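Local coordinates for protein NanS-p (Escherichia phage vB_EcoP_24B, PDB 6YP6) that probably binds carbohydrate as part of a conserved carbohydrate esterase carried by a Shiga toxin-encoding bacteriophage, at residues 42-47 with 206-211; 60-65 with 96-101; 143-148 with 170-175; 103-108 with 163-168. One frame throughout, in Å; residues are numbered along the deposited sequence. Where two conformers were deposited one is given.

Contact 1 (42-47 with 206-211); sequences AVKLTK and PVLIDS
Val-43 and Leu-45 pair with Ile-209 and Val-207 in an antiparallel ladder that joins strands 41-46 and 207-216 inside the larger sheet of the protein. The two short strands run at 148° to each other, their axes 4.4 Å apart at the closest. Val-43 and Ile-209 form a complete hydrogen-bonded pair: Val-43 N gives its hydrogen to Ile-209 O at 2.9 Å, and Ile-209 N returns one to Val-43 O at 2.8 Å. Leu-45 N approaches Val-207 O nearly along the C=O axis (C=O...N 168°), whereas the return bond from Val-207 N to Leu-45 O is weak, at 3.3 Å. On the face these four residues share, Val-43 and Ile-209 lie side by side and point the same way. Val-43 CG1 takes the crowded position between backbone N and carbonyl carbon (chi1 70°), and from there meets Ile-209 CB at 3.8 Å. Leu-45 slants across its neighbour, and Leu-45 CD1 lies 3.7 Å from Ile-209 CG1. The other face carries the non-hydrogen-bonded pair of Lys-44 and Leu-208. Leu-208 divides its methyls there, CD1 lying 3.9 Å from Lys-44 CG and CD2 4.1 Å from Ala-42 CB, while the extended lysine chain carries its amine away. Trp-54 packs on Leu-45 and Val-207, and Trp-152 on Ala-42 and Leu-208. Strand 28-33 continues the sheet beyond 41-46, and strand 71-79 flanks 207-216, where Asp-210 and Ser-211 form a classic beta bulge opposite Arg-76 and Asp-210 is salt-bridged to that arginine.

Contact 2 (60-65 with 96-101); sequences AGNGAA and VSSLPQ
Three side chains, Asn-62, Ser-97 and Ser-98, grip one water oxygen that bridges the two loops. Asn-62 ND2 donates to this water at 2.9 Å, the water donates to Ser-97 OG at 2.7 Å, and Ser-98 OG completes the set 2.6 Å from the water. Ser-97 OG is also hydrogen-bonded to Asp-192, so the network reaches a third loop. The water takes the place of a direct link, since Asn-62 ND2 and Ser-98 OG stand 3.7 Å apart and no hydrogen bond crosses the segments unaided. A second water donates both its hydrogens to backbone carbonyls, Asn-62 O and Ser-98 O, and thereby ties the main chains together. Carbon contacts flank the waters. Val-96 puts CG1 3.3 Å from Asn-62 O, a methyl set close against a carbonyl that also accepts from the second water. Further along, an apolar contact brings Ala-64 CB to the Pro-100 ring at CG, 4.4 Å away. The Asn-62 amide is held at both ends: with CG between the backbone N and the carbonyl carbon (chi1 65°), OD1 accepts from Ala-64 N at 3.1 Å while ND2 holds the water. This bond to the backbone N two residues on is an Asx turn, which here leads through Gly-63, the N-cap residue, into helix 64-69.

Contact 3 (143-148 with 170-175); sequences GTFGAF and VIDGQD
The tight turn from Ile-171 to Gln-174, a type I' beta turn closing the hairpin of strands 166-171 and 174-180, leans against the end of strand 140-147, with Ile-171 and Phe-145 nearest across the gap and no direct hydrogen bond between the segments. Ile-171 reaches over with both branches. Its CG2, anti to the backbone N, touches Phe-145 CD2 at 3.5 Å and lies equally close to Thr-144 O. The longer branch ends in CD1, 3.7 Å from Gly-143 CA; the lack of a side chain at Gly-143 is what lets this methyl settle so near the backbone. Phe-145 slants across Ile-171, its ring offering CD2 and CE2 to CG2. Asp-172 meets the same ring from another side: OD2 lies in the ring plane at the edge, 3.8 Å from CD2, with the carboxylate turned 58° from the ring. A water donates to Phe-145 O at 3.0 Å and to Asp-172 OD2 at 2.7 Å, bridging turn and strand. Asp-172 OD2 is also hydrogen-bonded to His-153 ND1 and Asp-172 OD1 to the backbone N of Thr-154, while Phe-77 meets the Phe-145 ring edge-to-face. Thr-144 OG1 accepts from Gly-146 N at 3.0 Å in an ST turn, and is bonded to Leu-126 O besides, where the chain bends away. The carboxylate is thus fixed by outside partners and water, and its oxygen at the weakly positive ring rim would add a mild electrostatic attraction to a contact made otherwise by the isoleucine methyls and one bridging water.

Contact 4 (103-108 with 163-168); sequences VALTGD and NSLQVT
The carboxamide of Asn-163 receives Val-103 from out of its plane: Val-103 CG2 stands over the CB, CG and ND2 part of the group, 3.6 Å from ND2 and 3.8 Å from CB. Over the same side of the plane, Pro-100 CG lies 4.1 Å from Asn-163 OD1. Asn-163 itself has a left-handed backbone conformation (phi 66°), and its CB points to the other loop. The second flat group, the peptide carbonyl of Ala-104, comes to the tip of Leu-165, with O 3.8 Å from CD1. Leu-165 CD1 is also met by two side chains of the loop. Val-103 CG1 reaches it at 4.0 Å, and Leu-105 CD2 is nearer, 3.7 Å from Leu-165 CD1. Val-103 serves both partners through its branching, because CG1 is anti to the backbone N (chi1 178°) and goes to the leucine, leaving CG2 for the asparagine. Leu-105 and Leu-165 meet at about a right angle, through the methyls at their ends. No hydrogen bond joins the two segments, so the attachment here is by van der Waals contact. Between the two anchoring residues, Ser-164 OG accepts from Gln-166 N at 3.1 Å, an ST turn that leads the chain into strand 166-171. Leu-67 of helix 64-69 packs on both Asn-163 and Leu-165, and Leu-181, just past strand 174-180, touches Leu-105. The contact therefore fastens the long loop between strands 88-95 and 113-121 to the run leading into strand 166-171, beside the short helix.

Overall arrangement
Contact 1 closes the longest loop of the four, and the other three contacts are nested within it. Contacts 2 and 4 lie together on one side of the chain's centre, their centres 12 Å apart, and touch through Leu-99 against Ala-104 and Leu-105; both pin down the loop between strands 88-95 and 113-121. Contact 1 sits on the opposite side, 28 and 31 Å from them between centres. Contacts 3 and 4 share strand 166-171, contact 4 at the run leading into it and contact 3 at its turn, and meet where Asp-175 packs on Thr-168. Contact 3 brings this larger sheet against strand 140-147, one of the two outermost strands of the second sheet.

Contact 1 (42-47 with 206-211)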
loop_
_atom_site.group_PDB
_atom_site.type_symbol
_atom_site.label_atom_id
_atom_site.label_comp_id
_atom_site.label_asym_id
_atom_site.label_seq_id
_atom_site.Cartn_x
_atom_site.Cartn_y
_atom_site.Cartn_z
ATOM N N ALA A 42 8.106 15.178 -3.788
ATOM C CA ALA A 42 7.112 14.114 -3.804
ATOM C C ALA A 42 6.920 13.716 -5.260
ATOM O O ALA A 42 7.363 14.413 -6.168
ATOM C CB ALA A 42 5.787 14.593 -3.207
ATOM N N VAL A 43 6.268 12.584 -5.485
ATOM C CA VAL A 43 5.843 12.206 -6.830
ATOM C C VAL A 43 4.323 12.222 -6.870
ATOM O O VAL A 43 3.659 11.633 -6.013
ATOM C CB VAL A 43 6.471 10.890 -7.318
ATOM C CG1 VAL A 43 5.934 9.686 -6.567
ATOM C CG2 VAL A 43 6.254 10.727 -8.835
ATOM N N LYS A 44 3.782 12.948 -7.830
ATOM C CA LYS A 44 2.350 13.121 -8.005
ATOM C C LYS A 44 1.864 12.125 -9.044
ATOM O O LYS A 44 2.348 12.114 -10.183
ATOM C CB LYS A 44 2.074 14.546 -8.461
ATOM C CG LYS A 44 0.622 14.861 -8.778
ATOM C CD LYS A 44 0.474 16.348 -9.125
ATOM C CE LYS A 44 -0.875 16.688 -9.736
ATOM N NZ LYS A 44 -0.948 18.114 -10.165
ATOM N N LEU A 45 0.909 11.299 -8.645
ATOM C CA LEU A 45 0.384 10.222 -9.470
ATOM C C LEU A 45 -1.038 10.564 -9.881
ATOM O O LEU A 45 -1.914 10.798 -9.037
ATOM C CB LEU A 45 0.423 8.899 -8.707
ATOM C CG LEU A 45 1.812 8.535 -8.149
ATOM C CD1 LEU A 45 1.720 7.252 -7.349
ATOM C CD2 LEU A 45 2.853 8.398 -9.215
ATOM N N THR A 46 -1.249 10.603 -11.189
ATOM C CA THR A 46 -2.526 10.917 -11.794
ATOM C C THR A 46 -2.718 10.024 -13.012
ATOM O O THR A 46 -1.815 9.293 -13.431
ATOM C CB THR A 46 -2.585 12.381 -12.275
ATOM O OG1 THR A 46 -1.557 12.620 -13.251
ATOM C CG2 THR A 46 -2.441 13.351 -11.110
ATOM N N LYS A 47 -3.909 10.103 -13.592
ATOM C CA LYS A 47 -4.188 9.460 -14.870
ATOM C C LYS A 47 -5.334 10.207 -15.540
ATOM O O LYS A 47 -5.999 11.046 -14.929
ATOM C CB LYS A 47 -4.466 7.955 -14.709
ATOM C CG LYS A 47 -5.479 7.559 -13.628
ATOM C CD LYS A 47 -6.918 7.731 -14.102
ATOM C CE LYS A 47 -7.922 7.351 -13.017
ATOM N NZ LYS A 47 -8.100 5.892 -12.871
ATOM N N PRO A 206 -6.045 12.396 -7.064
ATOM C CA PRO A 206 -4.599 12.562 -7.254
ATOM C C PRO A 206 -3.902 12.337 -5.917
ATOM O O PRO A 206 -4.415 12.723 -4.863
ATOM C CB PRO A 206 -4.466 14.006 -7.741
ATOM C CG PRO A 206 -5.809 14.314 -8.334
ATOM C CD PRO A 206 -6.787 13.610 -7.444
ATOM N N VAL A 207 -2.732 11.702 -5.952
ATOM C CA VAL A 207 -1.994 11.399 -4.728
ATOM C C VAL A 207 -0.528 11.765 -4.904
ATOM O O VAL A 207 0.060 11.548 -5.971
ATOM C CB VAL A 207 -2.188 9.925 -4.295
ATOM C CG1 VAL A 207 -1.559 8.942 -5.269
ATOM C CG2 VAL A 207 -1.665 9.678 -2.869
ATOM N N LEU A 208 0.054 12.311 -3.842
ATOM C CA LEU A 208 1.480 12.580 -3.761
ATOM C C LEU A 208 2.106 11.519 -2.868
ATOM O O LEU A 208 1.635 11.277 -1.752
ATOM C CB LEU A 208 1.755 13.965 -3.179
ATOM C CG LEU A 208 1.767 15.122 -4.176
ATOM C CD1 LEU A 208 0.447 15.278 -4.860
ATOM C CD2 LEU A 208 2.166 16.398 -3.456
ATOM N N ILE A 209 3.164 10.893 -3.355
ATOM C CA ILE A 209 3.895 9.879 -2.606
ATOM C C ILE A 209 5.256 10.440 -2.225
ATOM O O ILE A 209 6.011 10.901 -3.087
ATOM C CB ILE A 209 4.055 8.586 -3.428
ATOM C CG1 ILE A 209 2.714 8.030 -3.869
ATOM C CG2 ILE A 209 4.895 7.570 -2.651
ATOM C CD1 ILE A 209 1.873 7.573 -2.774
ATOM N N ASP A 210 5.571 10.389 -0.938
ATOM C CA ASP A 210 6.892 10.735 -0.424
ATOM C C ASP A 210 7.815 9.521 -0.480
ATOM O O ASP A 210 8.948 9.611 -0.964
ATOM C CB ASP A 210 6.728 11.217 1.024
ATOM C CG ASP A 210 7.922 11.976 1.541
ATOM O OD1 ASP A 210 8.516 12.756 0.769
ATOM O OD2 ASP A 210 8.218 11.873 2.755
ATOM N N SER A 211 7.326 8.387 0.018
ATOM C CA SER A 211 8.102 7.164 0.056
ATOM C C SER A 211 7.166 5.968 0.159
ATOM O O SER A 211 6.028 6.074 0.633
ATOM C CB SER A 211 9.052 7.172 1.254
ATOM O OG SER A 211 8.323 7.231 2.467
#

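Contact 2 (60-65 with 96-101)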
loop_
_atom_site.group_PDB
_atom_site.type_symbol
_atom_site.label_atom_id
_atom_site.label_comp_id
_atom_site.label_asym_id
_atom_site.label_seq_id
_atom_site.Cartn_x
_atom_site.Cartn_y
_atom_site.Cartn_z
ATOM N N ALA A 60 9.423 -7.943 -5.197
ATOM C CA ALA A 60 9.535 -7.995 -3.745
ATOM C C ALA A 60 9.864 -9.381 -3.200
ATOM O O ALA A 60 10.120 -9.499 -1.993
ATOM C CB ALA A 60 8.210 -7.525 -3.124
ATOM N N GLY A 61 9.835 -10.416 -4.037
ATOM C CA GLY A 61 9.958 -11.765 -3.543
ATOM C C GLY A 61 8.730 -12.213 -2.767
ATOM O O GLY A 61 7.682 -11.568 -2.770
ATOM N N ASN A 62 8.888 -13.347 -2.086
ATOM C CA ASN A 62 7.780 -13.958 -1.366
ATOM C C ASN A 62 7.681 -13.521 0.089
ATOM O O ASN A 62 6.761 -13.959 0.788
ATOM C CB ASN A 62 7.814 -15.491 -1.499
ATOM C CG ASN A 62 9.022 -16.116 -0.860
ATOM O OD1 ASN A 62 9.606 -15.575 0.078
ATOM N ND2 ASN A 62 9.405 -17.283 -1.367
ATOM N N GLY A 63 8.570 -12.651 0.567
ATOM C CA GLY A 63 8.424 -12.106 1.904
ATOM C C GLY A 63 8.695 -13.048 3.056
ATOM O O GLY A 63 8.351 -12.730 4.195
ATOM N N ALA A 64 9.347 -14.184 2.812
ATOM C CA ALA A 64 9.570 -15.141 3.895
ATOM C C ALA A 64 10.333 -14.518 5.063
ATOM O O ALA A 64 10.012 -14.778 6.226
ATOM C CB ALA A 64 10.297 -16.373 3.373
ATOM N N ALA A 65 11.351 -13.709 4.781
ATOM C CA ALA A 65 12.138 -13.124 5.863
ATOM C C ALA A 65 11.328 -12.104 6.653
ATOM O O ALA A 65 11.504 -11.974 7.868
ATOM C CB ALA A 65 13.420 -12.486 5.331
ATOM N N VAL A 96 1.925 -13.606 -2.943
ATOM C CA VAL A 96 3.154 -14.374 -2.809
ATOM C C VAL A 96 2.946 -15.773 -3.376
ATOM O O VAL A 96 1.856 -16.349 -3.298
ATOM C CB VAL A 96 3.688 -14.392 -1.361
ATOM C CG1 VAL A 96 4.079 -12.978 -0.951
ATOM C CG2 VAL A 96 2.687 -14.969 -0.382
ATOM N N SER A 97 4.019 -16.322 -3.958
ATOM C CA SER A 97 3.935 -17.606 -4.646
ATOM C C SER A 97 4.001 -18.792 -3.693
ATOM O O SER A 97 3.674 -19.906 -4.102
ATOM C CB SER A 97 5.062 -17.726 -5.670
ATOM O OG SER A 97 6.312 -17.593 -5.031
ATOM N N SER A 98 4.417 -18.568 -2.449
ATOM C CA SER A 98 4.389 -19.587 -1.416
ATOM C C SER A 98 4.414 -18.878 -0.074
ATOM O O SER A 98 4.776 -17.703 0.024
ATOM C CB SER A 98 5.581 -20.548 -1.534
ATOM O OG SER A 98 6.792 -19.905 -1.171
ATOM N N LEU A 99 4.005 -19.601 0.948
ATOM C CA LEU A 99 4.226 -19.235 2.333
ATOM C C LEU A 99 5.226 -20.214 2.937
ATOM O O LEU A 99 5.425 -21.314 2.410
ATOM C CB LEU A 99 2.914 -19.283 3.122
ATOM C CG LEU A 99 1.903 -18.205 2.723
ATOM C CD1 LEU A 99 0.554 -18.478 3.354
ATOM C CD2 LEU A 99 2.402 -16.825 3.122
ATOM N N PRO A 100 5.888 -19.842 4.029
ATOM C CA PRO A 100 6.873 -20.745 4.637
ATOM C C PRO A 100 6.234 -22.060 5.068
ATOM O O PRO A 100 5.028 -22.152 5.298
ATOM C CB PRO A 100 7.383 -19.952 5.845
ATOM C CG PRO A 100 7.110 -18.506 5.502
ATOM C CD PRO A 100 5.844 -18.528 4.696
ATOM N N GLN A 101 7.065 -23.091 5.185
ATOM C CA GLN A 101 6.565 -24.387 5.628
ATOM C C GLN A 101 5.810 -24.233 6.945
ATOM O O GLN A 101 6.292 -23.596 7.883
ATOM C CB GLN A 101 7.715 -25.383 5.805
ATOM C CG GLN A 101 7.342 -26.671 6.571
ATOM C CD GLN A 101 6.171 -27.420 5.954
ATOM O OE1 GLN A 101 5.903 -27.298 4.758
ATOM N NE2 GLN A 101 5.466 -28.201 6.772
HETATM O O HOH W 1 6.346 -16.473 1.888
HETATM O O HOH W 2 7.921 -18.868 -3.323
#

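Contact 3 (143-148 with 170-175)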
loop_
_atom_site.group_PDB
_atom_site.type_symbol
_atom_site.label_atom_id
_atom_site.label_comp_id
_atom_site.label_asym_id
_atom_site.label_seq_id
_atom_site.Cartn_x
_atom_site.Cartn_y
_atom_site.Cartn_z
ATOM N N GLY A 143 -8.878 0.860 9.959
ATOM C CA GLY A 143 -8.739 2.087 10.714
ATOM C C GLY A 143 -9.051 3.266 9.817
ATOM O O GLY A 143 -9.436 3.112 8.662
ATOM N N THR A 144 -8.881 4.451 10.389
ATOM C CA THR A 144 -9.151 5.682 9.674
ATOM C C THR A 144 -8.093 6.708 10.027
ATOM O O THR A 144 -7.579 6.729 11.145
ATOM C CB THR A 144 -10.558 6.214 10.003
ATOM O OG1 THR A 144 -10.806 7.390 9.240
ATOM C CG2 THR A 144 -10.729 6.573 11.476
ATOM N N PHE A 145 -7.806 7.588 9.073
ATOM C CA PHE A 145 -7.002 8.776 9.312
ATOM C C PHE A 145 -7.836 9.920 9.860
ATOM O O PHE A 145 -7.289 10.991 10.123
ATOM C CB PHE A 145 -6.327 9.238 8.015
ATOM C CG PHE A 145 -5.441 8.195 7.381
ATOM C CD1 PHE A 145 -5.955 7.325 6.441
ATOM C CD2 PHE A 145 -4.094 8.090 7.701
ATOM C CE1 PHE A 145 -5.174 6.367 5.841
ATOM C CE2 PHE A 145 -3.300 7.110 7.093
ATOM C CZ PHE A 145 -3.854 6.253 6.174
ATOM N N GLY A 146 -9.133 9.712 10.042
ATOM C CA GLY A 146 -10.018 10.763 10.478
ATOM C C GLY A 146 -10.628 11.509 9.305
ATOM O O GLY A 146 -10.619 11.048 8.155
ATOM N N ALA A 147 -11.181 12.682 9.613
ATOM C CA ALA A 147 -11.835 13.486 8.594
ATOM C C ALA A 147 -10.883 13.697 7.426
ATOM O O ALA A 147 -9.709 14.015 7.606
ATOM C CB ALA A 147 -12.246 14.826 9.190
ATOM N N PHE A 148 -11.407 13.537 6.217
ATOM C CA PHE A 148 -10.582 13.673 5.030
ATOM C C PHE A 148 -9.948 15.055 4.953
ATOM O O PHE A 148 -10.585 16.070 5.245
ATOM C CB PHE A 148 -11.434 13.452 3.785
ATOM C CG PHE A 148 -10.692 13.667 2.507
ATOM C CD1 PHE A 148 -9.805 12.717 2.043
ATOM C CD2 PHE A 148 -10.859 14.830 1.781
ATOM C CE1 PHE A 148 -9.118 12.910 0.867
ATOM C CE2 PHE A 148 -10.178 15.026 0.601
ATOM C CZ PHE A 148 -9.301 14.064 0.134
ATOM N N VAL A 170 -0.396 0.944 11.504
ATOM C CA VAL A 170 0.123 2.126 12.179
ATOM C C VAL A 170 -0.319 3.320 11.347
ATOM O O VAL A 170 0.091 3.462 10.186
ATOM C CB VAL A 170 1.647 2.089 12.347
ATOM C CG1 VAL A 170 2.074 3.189 13.296
ATOM C CG2 VAL A 170 2.110 0.727 12.853
ATOM N N ILE A 171 -1.178 4.156 11.913
ATOM C CA ILE A 171 -1.863 5.223 11.200
ATOM C C ILE A 171 -1.377 6.540 11.788
ATOM O O ILE A 171 -1.609 6.829 12.968
ATOM C CB ILE A 171 -3.387 5.062 11.297
ATOM C CG1 ILE A 171 -3.804 3.778 10.559
ATOM C CG2 ILE A 171 -4.105 6.271 10.740
ATOM C CD1 ILE A 171 -5.241 3.348 10.792
ATOM N N ASP A 172 -0.666 7.326 10.981
ATOM C CA ASP A 172 -0.107 8.597 11.450
ATOM C C ASP A 172 0.665 8.411 12.759
ATOM O O ASP A 172 0.573 9.218 13.687
ATOM C CB ASP A 172 -1.189 9.670 11.550
ATOM C CG ASP A 172 -1.655 10.149 10.187
ATOM O OD1 ASP A 172 -0.887 10.024 9.222
ATOM O OD2 ASP A 172 -2.776 10.672 10.083
ATOM N N GLY A 173 1.449 7.334 12.822
ATOM C CA GLY A 173 2.345 7.099 13.938
ATOM C C GLY A 173 1.729 6.436 15.144
ATOM O O GLY A 173 2.420 6.272 16.157
ATOM N N GLN A 174 0.463 6.044 15.079
ATOM C CA GLN A 174 -0.201 5.402 16.201
ATOM C C GLN A 174 -0.797 4.079 15.769
ATOM O O GLN A 174 -1.509 4.008 14.768
ATOM C CB GLN A 174 -1.291 6.316 16.746
ATOM C CG GLN A 174 -1.878 5.877 18.037
ATOM C CD GLN A 174 -2.661 7.001 18.679
ATOM O OE1 GLN A 174 -2.113 8.063 18.979
ATOM N NE2 GLN A 174 -3.953 6.788 18.862
ATOM N N ASP A 175 -0.522 3.039 16.543
ATOM C CA ASP A 175 -1.094 1.741 16.240
ATOM C C ASP A 175 -2.617 1.807 16.230
ATOM O O ASP A 175 -3.247 2.420 17.107
ATOM C CB ASP A 175 -0.708 0.690 17.280
ATOM C CG ASP A 175 0.731 0.229 17.190
ATOM O OD1 ASP A 175 1.473 0.661 16.267
ATOM O OD2 ASP A 175 1.109 -0.597 18.068
HETATM O O HOH W 3 -4.823 10.599 11.814
#

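Contact 4 (103-108 with 163-168)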
loop_
_atom_site.group_PDB
_atom_site.type_symbol
_atom_site.label_atom_id
_atom_site.label_comp_id
_atom_site.label_asym_id
_atom_site.label_seq_id
_atom_site.Cartn_x
_atom_site.Cartn_y
_atom_site.Cartn_z
ATOM N N VAL A 103 3.103 -22.577 7.496
ATOM C CA VAL A 103 2.347 -21.333 7.558
ATOM C C VAL A 103 1.228 -21.421 6.532
ATOM O O VAL A 103 1.464 -21.754 5.362
ATOM C CB VAL A 103 3.261 -20.125 7.299
ATOM C CG1 VAL A 103 2.454 -18.847 7.313
ATOM C CG2 VAL A 103 4.390 -20.084 8.327
ATOM N N ALA A 104 0.014 -21.134 6.967
ATOM C CA ALA A 104 -1.132 -21.169 6.075
ATOM C C ALA A 104 -2.151 -20.162 6.573
ATOM O O ALA A 104 -2.389 -20.055 7.778
ATOM C CB ALA A 104 -1.765 -22.562 6.023
ATOM N N LEU A 105 -2.736 -19.425 5.642
ATOM C CA LEU A 105 -3.705 -18.398 5.980
ATOM C C LEU A 105 -5.065 -19.034 6.210
ATOM O O LEU A 105 -5.485 -19.928 5.468
ATOM C CB LEU A 105 -3.794 -17.391 4.833
ATOM C CG LEU A 105 -2.594 -16.454 4.719
ATOM C CD1 LEU A 105 -2.495 -15.845 3.335
ATOM C CD2 LEU A 105 -2.735 -15.320 5.754
ATOM N N THR A 106 -5.751 -18.573 7.248
ATOM C CA THR A 106 -7.104 -19.039 7.493
ATOM C C THR A 106 -8.055 -18.477 6.441
ATOM O O THR A 106 -7.745 -17.518 5.728
ATOM C CB THR A 106 -7.588 -18.616 8.882
ATOM O OG1 THR A 106 -7.576 -17.189 9.001
ATOM C CG2 THR A 106 -6.708 -19.217 9.969
ATOM N N GLY A 107 -9.234 -19.089 6.359
ATOM C CA GLY A 107 -10.302 -18.598 5.518
ATOM C C GLY A 107 -10.263 -19.148 4.103
ATOM O O GLY A 107 -9.350 -19.866 3.691
ATOM N N ASP A 108 -11.307 -18.799 3.351
ATOM C CA ASP A 108 -11.402 -19.079 1.932
ATOM C C ASP A 108 -11.126 -17.795 1.150
ATOM O O ASP A 108 -10.967 -16.707 1.713
ATOM N N ASN A 163 6.827 -15.862 12.205
ATOM C CA ASN A 163 5.830 -16.302 11.230
ATOM C C ASN A 163 4.409 -15.948 11.635
ATOM O O ASN A 163 3.455 -16.440 11.017
ATOM C CB ASN A 163 5.945 -17.783 10.873
ATOM C CG ASN A 163 7.137 -18.067 9.988
ATOM O OD1 ASN A 163 7.678 -17.172 9.327
ATOM N ND2 ASN A 163 7.549 -19.324 9.958
ATOM N N SER A 164 4.235 -15.055 12.600
ATOM C CA SER A 164 2.900 -14.606 12.951
ATOM C C SER A 164 2.271 -13.849 11.781
ATOM O O SER A 164 2.899 -12.980 11.172
ATOM C CB SER A 164 2.952 -13.691 14.172
ATOM O OG SER A 164 1.670 -13.135 14.428
ATOM N N LEU A 165 1.023 -14.162 11.497
ATOM C CA LEU A 165 0.232 -13.466 10.489
ATOM C C LEU A 165 -0.602 -12.345 11.099
ATOM O O LEU A 165 -1.448 -11.762 10.418
ATOM C CB LEU A 165 -0.622 -14.487 9.731
ATOM C CG LEU A 165 0.189 -15.534 8.950
ATOM C CD1 LEU A 165 -0.672 -16.718 8.553
ATOM C CD2 LEU A 165 0.815 -14.921 7.716
ATOM N N GLN A 166 -0.372 -12.017 12.363
ATOM C CA GLN A 166 -1.059 -10.928 13.043
ATOM C C GLN A 166 -0.286 -9.633 12.838
ATOM O O GLN A 166 0.822 -9.467 13.364
ATOM C CB GLN A 166 -1.189 -11.258 14.524
ATOM C CG GLN A 166 -1.825 -10.154 15.325
ATOM C CD GLN A 166 -2.069 -10.606 16.724
ATOM O OE1 GLN A 166 -1.124 -10.711 17.526
ATOM N NE2 GLN A 166 -3.308 -10.931 17.036
ATOM N N VAL A 167 -0.902 -8.702 12.111
ATOM C CA VAL A 167 -0.300 -7.455 11.652
ATOM C C VAL A 167 -0.926 -6.302 12.418
ATOM O O VAL A 167 -2.120 -6.312 12.724
ATOM C CB VAL A 167 -0.558 -7.296 10.135
ATOM C CG1 VAL A 167 -0.069 -5.969 9.603
ATOM C CG2 VAL A 167 0.114 -8.422 9.377
ATOM N N THR A 168 -0.115 -5.299 12.738
ATOM C CA THR A 168 -0.639 -4.102 13.378
ATOM C C THR A 168 -0.564 -2.942 12.404
ATOM O O THR A 168 0.538 -2.592 11.951
ATOM C CB THR A 168 0.116 -3.769 14.667
ATOM O OG1 THR A 168 0.035 -4.881 15.559
ATOM C CG2 THR A 168 -0.502 -2.546 15.362
#